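Local coordinates for DyP-type peroxidase (PDB 6FSK), which probably uses peroxide to oxidise substrates such as dyes at a heme b cofactor, as a fungal dye-decolorizing peroxidase, at residues G192-A197 against N350-R355; A197-D202 against P211-F216; N204-Q209 against A302-N307. The protein carries 1 engineered substitution. All coordinates share one frame; numbering follows the deposited sequence.

Interaction 1 of 3, residues G192-A197 against N350-R355. Unlike the reference sequence in segment 192-197: His195 (reference Asn). With HEM (protoporphyrin IX containing Fe), chain C.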
loop_
_atom_site.group_PDB
_atom_site.type_symbol
_atom_site.label_atom_id
_atom_site.label_comp_id
_atom_site.label_asym_id
_atom_site.label_seq_id
_atom_site.Cartn_x
_atom_site.Cartn_y
_atom_site.Cartn_z
ATOM N N GLY A 192 7.295 0.394 -5.812
ATOM C CA GLY A 192 7.643 1.721 -5.305
ATOM C C GLY A 192 7.870 2.804 -6.321
ATOM O O GLY A 192 8.522 3.779 -6.015
ATOM N N ILE A 193 7.396 2.630 -7.555
ATOM C CA ILE A 193 7.734 3.486 -8.663
ATOM C C ILE A 193 6.809 4.704 -8.644
ATOM O O ILE A 193 7.227 5.849 -8.801
ATOM C CB ILE A 193 7.635 2.754 -10.007
ATOM C CG1 ILE A 193 8.620 1.553 -9.998
ATOM C CG2 ILE A 193 7.794 3.682 -11.205
ATOM C CD1 ILE A 193 8.435 0.581 -11.126
ATOM N N SER A 194 5.499 4.420 -8.655
ATOM C CA SER A 194 4.526 5.468 -8.910
ATOM C C SER A 194 3.784 5.930 -7.657
ATOM O O SER A 194 2.973 5.185 -7.119
ATOM C CB SER A 194 3.484 5.052 -9.983
ATOM O OG SER A 194 2.542 6.108 -10.278
ATOM N N HIS A 195 3.993 7.199 -7.254
ATOM C CA HIS A 195 3.285 7.802 -6.140
ATOM C C HIS A 195 2.794 9.169 -6.558
ATOM O O HIS A 195 3.358 9.757 -7.474
ATOM C CB HIS A 195 4.135 8.037 -4.921
ATOM C CG HIS A 195 4.802 6.802 -4.422
ATOM N ND1 HIS A 195 4.078 5.808 -3.780
ATOM C CD2 HIS A 195 6.078 6.383 -4.510
ATOM C CE1 HIS A 195 4.906 4.802 -3.504
ATOM N NE2 HIS A 195 6.128 5.123 -3.941
ATOM N N PRO A 196 1.757 9.678 -5.904
ATOM C CA PRO A 196 1.342 11.019 -6.274
ATOM C C PRO A 196 2.373 12.031 -5.780
ATOM O O PRO A 196 2.919 11.896 -4.648
ATOM C CB PRO A 196 0.061 11.223 -5.499
ATOM C CG PRO A 196 0.230 10.280 -4.288
ATOM C CD PRO A 196 0.834 9.072 -4.921
ATOM N N ALA A 197 2.596 13.053 -6.577
ATOM C CA ALA A 197 3.332 14.208 -6.036
ATOM C C ALA A 197 2.363 15.051 -5.216
ATOM O O ALA A 197 1.201 15.199 -5.583
ATOM C CB ALA A 197 3.919 15.025 -7.159
ATOM N N ASN A 350 -8.697 12.214 -4.874
ATOM C CA ASN A 350 -9.059 11.562 -3.635
ATOM C C ASN A 350 -8.935 10.068 -3.661
ATOM O O ASN A 350 -9.086 9.461 -2.615
ATOM C CB ASN A 350 -10.450 11.993 -3.162
ATOM C CG ASN A 350 -11.576 11.406 -3.990
ATOM O OD1 ASN A 350 -11.406 10.940 -5.130
ATOM N ND2 ASN A 350 -12.792 11.626 -3.503
ATOM N N ARG A 351 -8.574 9.469 -4.751
ATOM C CA ARG A 351 -8.328 8.032 -4.825
ATOM C C ARG A 351 -6.860 7.745 -4.727
ATOM O O ARG A 351 -6.485 6.579 -4.688
ATOM C CB ARG A 351 -8.815 7.528 -6.151
ATOM C CG ARG A 351 -10.270 7.914 -6.477
ATOM C CD ARG A 351 -11.218 7.111 -5.683
ATOM N NE ARG A 351 -12.595 7.499 -6.029
ATOM C CZ ARG A 351 -13.589 7.621 -5.175
ATOM N NH1 ARG A 351 -13.379 7.538 -3.873
ATOM N NH2 ARG A 351 -14.793 7.902 -5.617
ATOM N N ARG A 352 -6.014 8.756 -4.602
ATOM C CA ARG A 352 -4.578 8.533 -4.591
ATOM C C ARG A 352 -4.132 8.125 -3.201
ATOM O O ARG A 352 -4.698 8.554 -2.185
ATOM C CB ARG A 352 -3.800 9.791 -5.062
ATOM C CG ARG A 352 -4.234 10.213 -6.450
ATOM C CD ARG A 352 -4.064 9.213 -7.529
ATOM N NE ARG A 352 -2.681 8.710 -7.668
ATOM C CZ ARG A 352 -1.725 9.282 -8.335
ATOM N NH1 ARG A 352 -1.895 10.508 -8.921
ATOM N NH2 ARG A 352 -0.541 8.718 -8.373
ATOM N N ILE A 353 -3.069 7.310 -3.174
ATOM C CA ILE A 353 -2.456 6.852 -1.941
ATOM C C ILE A 353 -0.984 6.869 -2.055
ATOM O O ILE A 353 -0.418 6.724 -3.150
ATOM C CB ILE A 353 -2.940 5.399 -1.557
ATOM C CG1 ILE A 353 -2.553 4.376 -2.667
ATOM C CG2 ILE A 353 -4.410 5.365 -1.266
ATOM C CD1 ILE A 353 -2.842 2.945 -2.255
ATOM N N ILE A 354 -0.321 7.067 -0.886
ATOM C CA ILE A 354 1.104 6.973 -0.840
ATOM C C ILE A 354 1.416 5.647 -0.177
ATOM O O ILE A 354 1.050 5.434 0.955
ATOM C CB ILE A 354 1.770 8.135 -0.059
ATOM C CG1 ILE A 354 1.602 9.443 -0.835
ATOM C CG2 ILE A 354 3.208 7.823 0.206
ATOM C CD1 ILE A 354 2.046 10.632 0.001
ATOM N N ARG A 355 2.186 4.795 -0.866
ATOM C CA ARG A 355 2.533 3.448 -0.328
ATOM C C ARG A 355 3.908 3.403 0.268
ATOM O O ARG A 355 4.873 4.014 -0.249
ATOM C CB ARG A 355 2.463 2.421 -1.433
ATOM C CG ARG A 355 1.083 2.204 -1.941
ATOM C CD ARG A 355 1.035 1.449 -3.270
ATOM N NE ARG A 355 1.694 2.211 -4.345
ATOM C CZ ARG A 355 2.674 1.711 -5.090
ATOM N NH1 ARG A 355 3.094 0.441 -4.975
ATOM N NH2 ARG A 355 3.246 2.486 -5.957
HETATM C CHA HEM C . 1.505 -0.419 -7.916
HETATM C CHB HEM C . 2.550 -4.902 -6.482
HETATM C CHC HEM C . -0.940 -4.589 -3.180
HETATM C CHD HEM C . -2.209 -0.207 -4.813
HETATM C C1A HEM C . 2.130 -1.665 -7.837
HETATM C C2A HEM C . 3.231 -2.108 -8.634
HETATM C C3A HEM C . 3.559 -3.336 -8.207
HETATM C C4A HEM C . 2.604 -3.682 -7.198
HETATM C CMA HEM C . 4.606 -4.229 -8.778
HETATM C CAA HEM C . 3.862 -1.315 -9.768
HETATM C CBA HEM C . 5.067 -0.445 -9.438
HETATM C CGA HEM C . 4.712 0.757 -8.602
HETATM O O1A HEM C . 4.151 1.728 -9.114
HETATM O O2A HEM C . 5.032 0.739 -7.387
HETATM C C1B HEM C . 1.687 -5.253 -5.439
HETATM C C2B HEM C . 1.719 -6.429 -4.697
HETATM C C3B HEM C . 0.769 -6.373 -3.726
HETATM C C4B HEM C . 0.112 -5.074 -3.933
HETATM C CMB HEM C . 2.626 -7.608 -4.947
HETATM C CAB HEM C . 0.327 -7.312 -2.672
HETATM C CBB HEM C . 1.087 -8.279 -2.206
HETATM C C1C HEM C . -1.673 -3.452 -3.335
HETATM C C2C HEM C . -2.819 -3.028 -2.650
HETATM C C3C HEM C . -3.217 -1.807 -3.109
HETATM C C4C HEM C . -2.231 -1.414 -4.086
HETATM C CMC HEM C . -3.472 -3.820 -1.549
HETATM C CAC HEM C . -4.393 -0.944 -2.810
HETATM C CBC HEM C . -5.578 -1.418 -2.372
HETATM C C1D HEM C . -1.229 0.100 -5.761
HETATM C C2D HEM C . -1.168 1.470 -6.358
HETATM C C3D HEM C . -0.072 1.403 -7.208
HETATM C C4D HEM C . 0.409 0.033 -7.141
HETATM C CMD HEM C . -2.021 2.642 -6.080
HETATM C CAD HEM C . 0.449 2.486 -8.146
HETATM C CBD HEM C . -0.265 2.521 -9.460
HETATM C CGD HEM C . 0.187 3.685 -10.307
HETATM O O1D HEM C . 0.510 3.359 -11.476
HETATM O O2D HEM C . 0.317 4.790 -9.820
HETATM N NA HEM C . 1.658 -2.683 -7.006
HETATM N NB HEM C . 0.659 -4.472 -5.028
HETATM N NC HEM C . -1.397 -2.478 -4.326
HETATM N ND HEM C . -0.331 -0.716 -6.314
HETATM FE FE HEM C . 0.106 -2.608 -5.735
HETATM O O HOH W 1 0.083 5.987 -7.384
HETATM O O HOH W 2 1.302 5.095 -4.489
HETATM O O HOH W 3 2.237 8.765 -9.895
#
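Arg355 lies flat between the heme and His195: one face of its guanidinium rests on the porphyrin, with heme C3D 3.4 Å above the plane and over its centre, while His195 CE1 covers the opposite face. This is the heme pocket of a DyP-type peroxidase, where the end of the family's GXXDG motif at Gly192 meets strand 354-360. Four N-H groups grip propionate oxygen O2A: the backbone amides of Gly192 and Ile193, and Arg355 NH1 and NH2. NH2 reaches a second acceptor across the contact, Ser194 O at 3.0 Å. That oxygen lies in the guanidinium plane, although the nitrogen stands 40° out of the carbonyl plane. Asp191 forms a salt bridge with NH1, so the rotation of the guanidinium is well defined. Ser194 OG, anti to its backbone N (chi1 -178°), donates to the other propionate at O2D over 2.6 Å. The ring of His195, an Asn in the reference sequence, tilts 30° from the guanidinium and brings CE1 to 3.3 Å from Arg355 O. One water bridges His195 ND1, Ser194 O, Ile353 O and Arg355 NE. Farther along, Arg352 lays its guanidinium over Pro196, with Pro196 CB 3.8 Å above the guanidinium plane and over its centre; Tyr334 adds a cation-pi contact to Arg352. The proline's CD sits 3.2 Å from Ile353 O.

Interaction 2 of 3, residues A197-D202 against P211-F216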
loop_
_atom_site.group_PDB
_atom_site.type_symbol
_atom_site.label_atom_id
_atom_site.label_comp_id
_atom_site.label_asym_id
_atom_site.label_seq_id
_atom_site.Cartn_x
_atom_site.Cartn_y
_atom_site.Cartn_z
ATOM N N ALA A 197 2.596 13.053 -6.577
ATOM C CA ALA A 197 3.332 14.208 -6.036
ATOM C C ALA A 197 2.363 15.051 -5.216
ATOM O O ALA A 197 1.201 15.199 -5.583
ATOM C CB ALA A 197 3.919 15.025 -7.159
ATOM N N VAL A 198 2.865 15.704 -4.148
ATOM C CA VAL A 198 2.027 16.427 -3.232
ATOM C C VAL A 198 2.453 17.884 -3.287
ATOM O O VAL A 198 3.608 18.248 -3.023
ATOM C CB VAL A 198 2.210 15.886 -1.808
ATOM C CG1 VAL A 198 1.419 16.688 -0.835
ATOM C CG2 VAL A 198 1.753 14.408 -1.828
ATOM N N GLU A 199 1.509 18.725 -3.679
ATOM C CA GLU A 199 1.745 20.159 -3.694
ATOM C C GLU A 199 2.219 20.604 -2.317
ATOM O O GLU A 199 1.764 20.151 -1.247
ATOM C CB GLU A 199 0.510 20.943 -4.113
ATOM C CG GLU A 199 0.023 20.703 -5.501
ATOM C CD GLU A 199 -0.984 21.792 -5.922
ATOM O OE1 GLU A 199 -0.519 23.015 -5.819
ATOM O OE2 GLU A 199 -2.122 21.532 -6.351
ATOM N N GLN A 200 3.094 21.618 -2.367
ATOM C CA GLN A 200 3.669 22.204 -1.142
ATOM C C GLN A 200 4.679 21.277 -0.450
ATOM O O GLN A 200 5.133 21.594 0.693
ATOM C CB GLN A 200 2.626 22.733 -0.173
ATOM C CG GLN A 200 1.580 23.622 -0.861
ATOM C CD GLN A 200 0.684 24.287 0.119
ATOM O OE1 GLN A 200 -0.437 23.826 0.423
ATOM N NE2 GLN A 200 1.190 25.381 0.678
ATOM N N PHE A 201 5.003 20.167 -1.088
ATOM C CA PHE A 201 5.957 19.164 -0.557
ATOM C C PHE A 201 6.891 18.786 -1.674
ATOM O O PHE A 201 8.121 18.971 -1.560
ATOM C CB PHE A 201 5.318 17.954 0.103
ATOM C CG PHE A 201 6.347 17.002 0.640
ATOM C CD1 PHE A 201 7.063 17.300 1.753
ATOM C CD2 PHE A 201 6.613 15.785 -0.001
ATOM C CE1 PHE A 201 8.032 16.432 2.213
ATOM C CE2 PHE A 201 7.571 14.967 0.431
ATOM C CZ PHE A 201 8.293 15.283 1.546
ATOM N N ASP A 202 6.372 18.147 -2.737
ATOM C CA ASP A 202 7.198 17.721 -3.855
ATOM C C ASP A 202 7.385 18.937 -4.792
ATOM O O ASP A 202 6.482 19.245 -5.607
ATOM C CB ASP A 202 6.536 16.525 -4.570
ATOM C CG ASP A 202 6.451 15.321 -3.661
ATOM O OD1 ASP A 202 7.531 14.794 -3.328
ATOM O OD2 ASP A 202 5.377 14.836 -3.225
ATOM N N PRO A 211 0.758 16.698 -9.725
ATOM C CA PRO A 211 0.716 16.905 -8.276
ATOM C C PRO A 211 -0.711 17.146 -7.791
ATOM O O PRO A 211 -1.513 17.780 -8.501
ATOM C CB PRO A 211 1.585 18.126 -8.017
ATOM C CG PRO A 211 1.720 18.770 -9.311
ATOM C CD PRO A 211 1.290 17.856 -10.413
ATOM N N ILE A 212 -0.979 16.656 -6.568
ATOM C CA ILE A 212 -2.282 16.770 -5.898
ATOM C C ILE A 212 -2.158 17.606 -4.643
ATOM O O ILE A 212 -1.079 17.715 -4.050
ATOM C CB ILE A 212 -2.866 15.375 -5.566
ATOM C CG1 ILE A 212 -2.162 14.719 -4.395
ATOM C CG2 ILE A 212 -2.948 14.532 -6.844
ATOM C CD1 ILE A 212 -2.773 13.345 -4.079
ATOM N N ARG A 213 -3.260 18.217 -4.241
ATOM C CA ARG A 213 -3.285 19.050 -3.050
ATOM C C ARG A 213 -2.940 18.197 -1.790
ATOM O O ARG A 213 -3.300 17.021 -1.686
ATOM C CB ARG A 213 -4.612 19.734 -2.897
ATOM C CG ARG A 213 -4.723 20.976 -3.820
ATOM C CD ARG A 213 -6.117 21.410 -3.924
ATOM N NE ARG A 213 -6.987 20.521 -4.716
ATOM C CZ ARG A 213 -8.301 20.491 -4.695
ATOM N NH1 ARG A 213 -9.033 21.306 -3.935
ATOM N NH2 ARG A 213 -8.938 19.619 -5.517
ATOM N N PRO A 214 -2.297 18.834 -0.816
ATOM C CA PRO A 214 -1.804 18.079 0.360
ATOM C C PRO A 214 -2.970 17.514 1.172
ATOM O O PRO A 214 -2.774 16.514 1.901
ATOM C CB PRO A 214 -0.961 19.116 1.125
ATOM C CG PRO A 214 -1.565 20.443 0.711
ATOM C CD PRO A 214 -1.832 20.237 -0.758
ATOM N N GLY A 215 -4.164 18.120 1.176
ATOM C CA GLY A 215 -5.319 17.621 1.889
ATOM C C GLY A 215 -5.900 16.328 1.404
ATOM O O GLY A 215 -6.788 15.786 2.059
ATOM N N PHE A 216 -5.382 15.778 0.287
ATOM C CA PHE A 216 -5.756 14.394 -0.117
ATOM C C PHE A 216 -4.900 13.381 0.678
ATOM O O PHE A 216 -5.250 12.199 0.646
ATOM C CB PHE A 216 -5.571 14.232 -1.614
ATOM C CG PHE A 216 -6.594 15.005 -2.383
ATOM C CD1 PHE A 216 -7.953 14.708 -2.303
ATOM C CD2 PHE A 216 -6.220 16.116 -3.137
ATOM C CE1 PHE A 216 -8.918 15.482 -2.970
ATOM C CE2 PHE A 216 -7.200 16.839 -3.768
ATOM C CZ PHE A 216 -8.540 16.581 -3.676
HETATM O O HOH W 4 -3.399 19.609 -7.692
#
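From Ala197 and Pro211, whose CA atoms are 4.4 Å apart, the two backbones run as a short parallel beta pair, apart from the large antiparallel sheet, its first strand continuing directly from the heme-binding segment. Two nearly straight hydrogen bonds define it: Ile212 N donates to Ala197 O, and Glu199 N donates to Ile212 O, each over 2.8 Å. From Val198 the chain turns, Val198 O accepting from Phe201 N and Asp202 N; Asp202 OD2 accepts the Val198 N-H in return, on its anti lone pair. Ala197 and Pro211 share one face of the pair and meet CB to CB at 4.0 Å. On the other face, Val198 puts CG1, anti to its backbone N (chi1 176°), against Pro214 CA; Ile212, on the same face, touches Asp349. The Pro214 ring also lies beside Glu199 O and Gln200 OE1, with CG 3.6 Å from that amide oxygen. Glu199 and Arg213 point the same way, side by side, but Glu199 OE2 stays 5.2 Å from Arg213 NE. The carboxylate is instead tied back to the backbone by a water that donates to both Glu199 OE2 and Pro211 O, at 2.7 Å each.

Interaction 3 of 3, residues N204-Q209 against A302-N307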
loop_
_atom_site.group_PDB
_atom_site.type_symbol
_atom_site.label_atom_id
_atom_site.label_comp_id
_atom_site.label_asym_id
_atom_site.label_seq_id
_atom_site.Cartn_x
_atom_site.Cartn_y
_atom_site.Cartn_z
ATOM N N ASN A 204 9.616 19.318 -7.262
ATOM C CA ASN A 204 9.995 18.954 -8.604
ATOM C C ASN A 204 9.370 17.655 -9.013
ATOM O O ASN A 204 10.051 16.635 -9.107
ATOM C CB ASN A 204 11.506 18.795 -8.676
ATOM C CG ASN A 204 12.175 20.088 -8.449
ATOM O OD1 ASN A 204 12.811 20.308 -7.411
ATOM N ND2 ASN A 204 11.919 21.009 -9.351
ATOM N N PRO A 205 8.039 17.681 -9.254
ATOM C CA PRO A 205 7.433 16.408 -9.690
ATOM C C PRO A 205 8.107 15.850 -10.932
ATOM O O PRO A 205 8.535 16.591 -11.841
ATOM C CB PRO A 205 5.972 16.749 -9.977
ATOM C CG PRO A 205 5.727 18.041 -9.291
ATOM C CD PRO A 205 7.051 18.770 -9.160
ATOM N N LEU A 206 8.221 14.540 -10.969
ATOM C CA LEU A 206 8.717 13.846 -12.135
ATOM C C LEU A 206 7.836 13.995 -13.361
ATOM O O LEU A 206 6.658 14.372 -13.270
ATOM C CB LEU A 206 8.909 12.368 -11.742
ATOM C CG LEU A 206 9.966 12.049 -10.700
ATOM C CD1 LEU A 206 9.745 10.685 -10.036
ATOM C CD2 LEU A 206 11.349 12.136 -11.360
ATOM N N PRO A 207 8.389 13.785 -14.559
ATOM C CA PRO A 207 7.535 13.779 -15.750
ATOM C C PRO A 207 6.430 12.743 -15.610
ATOM O O PRO A 207 6.659 11.572 -15.241
ATOM C CB PRO A 207 8.510 13.420 -16.889
ATOM C CG PRO A 207 9.839 13.835 -16.323
ATOM C CD PRO A 207 9.798 13.455 -14.880
ATOM N N GLY A 208 5.201 13.222 -15.840
ATOM C CA GLY A 208 4.026 12.377 -15.723
ATOM C C GLY A 208 3.382 12.235 -14.322
ATOM O O GLY A 208 2.407 11.488 -14.133
ATOM N N GLN A 209 3.969 12.918 -13.339
ATOM C CA GLN A 209 3.561 12.874 -11.985
ATOM C C GLN A 209 2.758 14.155 -11.763
ATOM O O GLN A 209 3.318 15.242 -11.528
ATOM C CB GLN A 209 4.772 12.803 -11.114
ATOM C CG GLN A 209 4.537 12.321 -9.737
ATOM C CD GLN A 209 5.743 12.278 -8.819
ATOM O OE1 GLN A 209 6.759 12.998 -9.005
ATOM N NE2 GLN A 209 5.585 11.525 -7.696
ATOM N N ALA A 302 14.848 1.741 -15.469
ATOM C CA ALA A 302 15.760 2.336 -14.503
ATOM C C ALA A 302 15.698 3.845 -14.549
ATOM O O ALA A 302 16.295 4.466 -13.697
ATOM C CB ALA A 302 17.181 1.909 -14.869
ATOM N N ASP A 303 14.970 4.455 -15.486
ATOM C CA ASP A 303 14.946 5.912 -15.642
ATOM C C ASP A 303 13.623 6.488 -15.089
ATOM O O ASP A 303 12.581 6.446 -15.774
ATOM C CB ASP A 303 15.054 6.232 -17.127
ATOM C CG ASP A 303 15.224 7.764 -17.441
ATOM O OD1 ASP A 303 15.118 8.579 -16.487
ATOM O OD2 ASP A 303 15.466 8.112 -18.651
ATOM N N ALA A 304 13.697 7.084 -13.896
ATOM C CA ALA A 304 12.560 7.731 -13.266
ATOM C C ALA A 304 11.996 8.847 -14.088
ATOM O O ALA A 304 10.812 9.195 -13.866
ATOM C CB ALA A 304 12.869 8.232 -11.850
ATOM N N GLN A 305 12.803 9.434 -14.972
ATOM C CA GLN A 305 12.304 10.474 -15.829
ATOM C C GLN A 305 11.384 9.972 -16.937
ATOM O O GLN A 305 10.696 10.795 -17.568
ATOM C CB GLN A 305 13.459 11.278 -16.516
ATOM C CG GLN A 305 14.447 11.909 -15.535
ATOM C CD GLN A 305 13.762 13.021 -14.819
ATOM O OE1 GLN A 305 13.183 13.872 -15.479
ATOM N NE2 GLN A 305 13.828 13.056 -13.507
ATOM N N ARG A 306 11.382 8.678 -17.195
ATOM C CA ARG A 306 10.589 8.139 -18.291
ATOM C C ARG A 306 9.630 7.000 -17.910
ATOM O O ARG A 306 8.679 6.766 -18.651
ATOM C CB ARG A 306 11.525 7.649 -19.436
ATOM C CG ARG A 306 12.366 8.750 -20.046
ATOM C CD ARG A 306 13.115 8.254 -21.281
ATOM N NE ARG A 306 14.051 7.160 -21.022
ATOM C CZ ARG A 306 14.118 5.982 -21.697
ATOM N NH1 ARG A 306 13.269 5.616 -22.651
ATOM N NH2 ARG A 306 15.090 5.142 -21.383
ATOM N N ASN A 307 9.950 6.252 -16.843
ATOM C CA ASN A 307 9.272 4.997 -16.571
ATOM C C ASN A 307 7.829 5.203 -16.052
ATOM O O ASN A 307 7.161 4.183 -15.849
ATOM C CB ASN A 307 10.091 4.150 -15.636
ATOM C CG ASN A 307 10.174 4.693 -14.219
ATOM O OD1 ASN A 307 9.502 5.638 -13.828
ATOM N ND2 ASN A 307 11.018 4.034 -13.424
HETATM O O HOH W 5 8.485 9.217 -15.590
#
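The Pro207 ring packs against the amide and backbone of Gln305, its CG lying 3.4 Å from both Gln305 OE1 and Gln305 O. Leu206 crosses the same glutamine at about a right angle, and its CD2 touches Gln305 NE2, also at 3.4 Å. Both sides of this surface contact are loop: a type II beta turn from Leu206 to Gln209, and an Asx turn that follows helix 298-302. Gln305 is bent at chi2 (-70°), which places CD 4.0 Å from Pro207 CD. Leu206 CD2 also lies 4.2 Å from Ala304 CB. Each loop is braced from within. Gln209 OE1 accepts from Leu206 N at 2.9 Å, in the carbonyl plane and on a lone pair, while Gln209 NE2 donates to His195 O and links the turn to the heme-binding segment. Gly208 occupies the turn's third position with phi at 86°, where a CB would run into the preceding carbonyl oxygen. In the other loop, Asp303 OD1 takes the Gln305 N-H and OD2 forms a salt bridge with Arg306 NE. One water donates to Pro207 O at 3.0 Å and to Ala304 O at 2.9 Å. Polar amide atoms set against aliphatic carbons, with water as the bridge, imply a join that rests on a few van der Waals contacts and one shared water, with no direct hydrogen bond across.

Overall arrangement
Starting from the N terminus, the chain leaves strand 166-175 and enters 192-197, which interaction 1 later pairs with 350-355, closing a loop of 152 residues. Interactions 2 and 3 both nest inside it. Interaction 2 shares Ala197 and closes a short loop when 211-212 returns beside 197-198; segment 204-209 lies within that short loop and reaches forward to 302-307, so interactions 2 and 3 cross. Pro196 and Arg352 both pack on Ile212, joining interactions 1 and 2, while Gln209 ties interaction 3 to interaction 1. Together they connect the heme-binding loop, the edge strand 354-360, one of the two outermost in the large antiparallel sheet, the small parallel pair and the surface loop after helix 298-302.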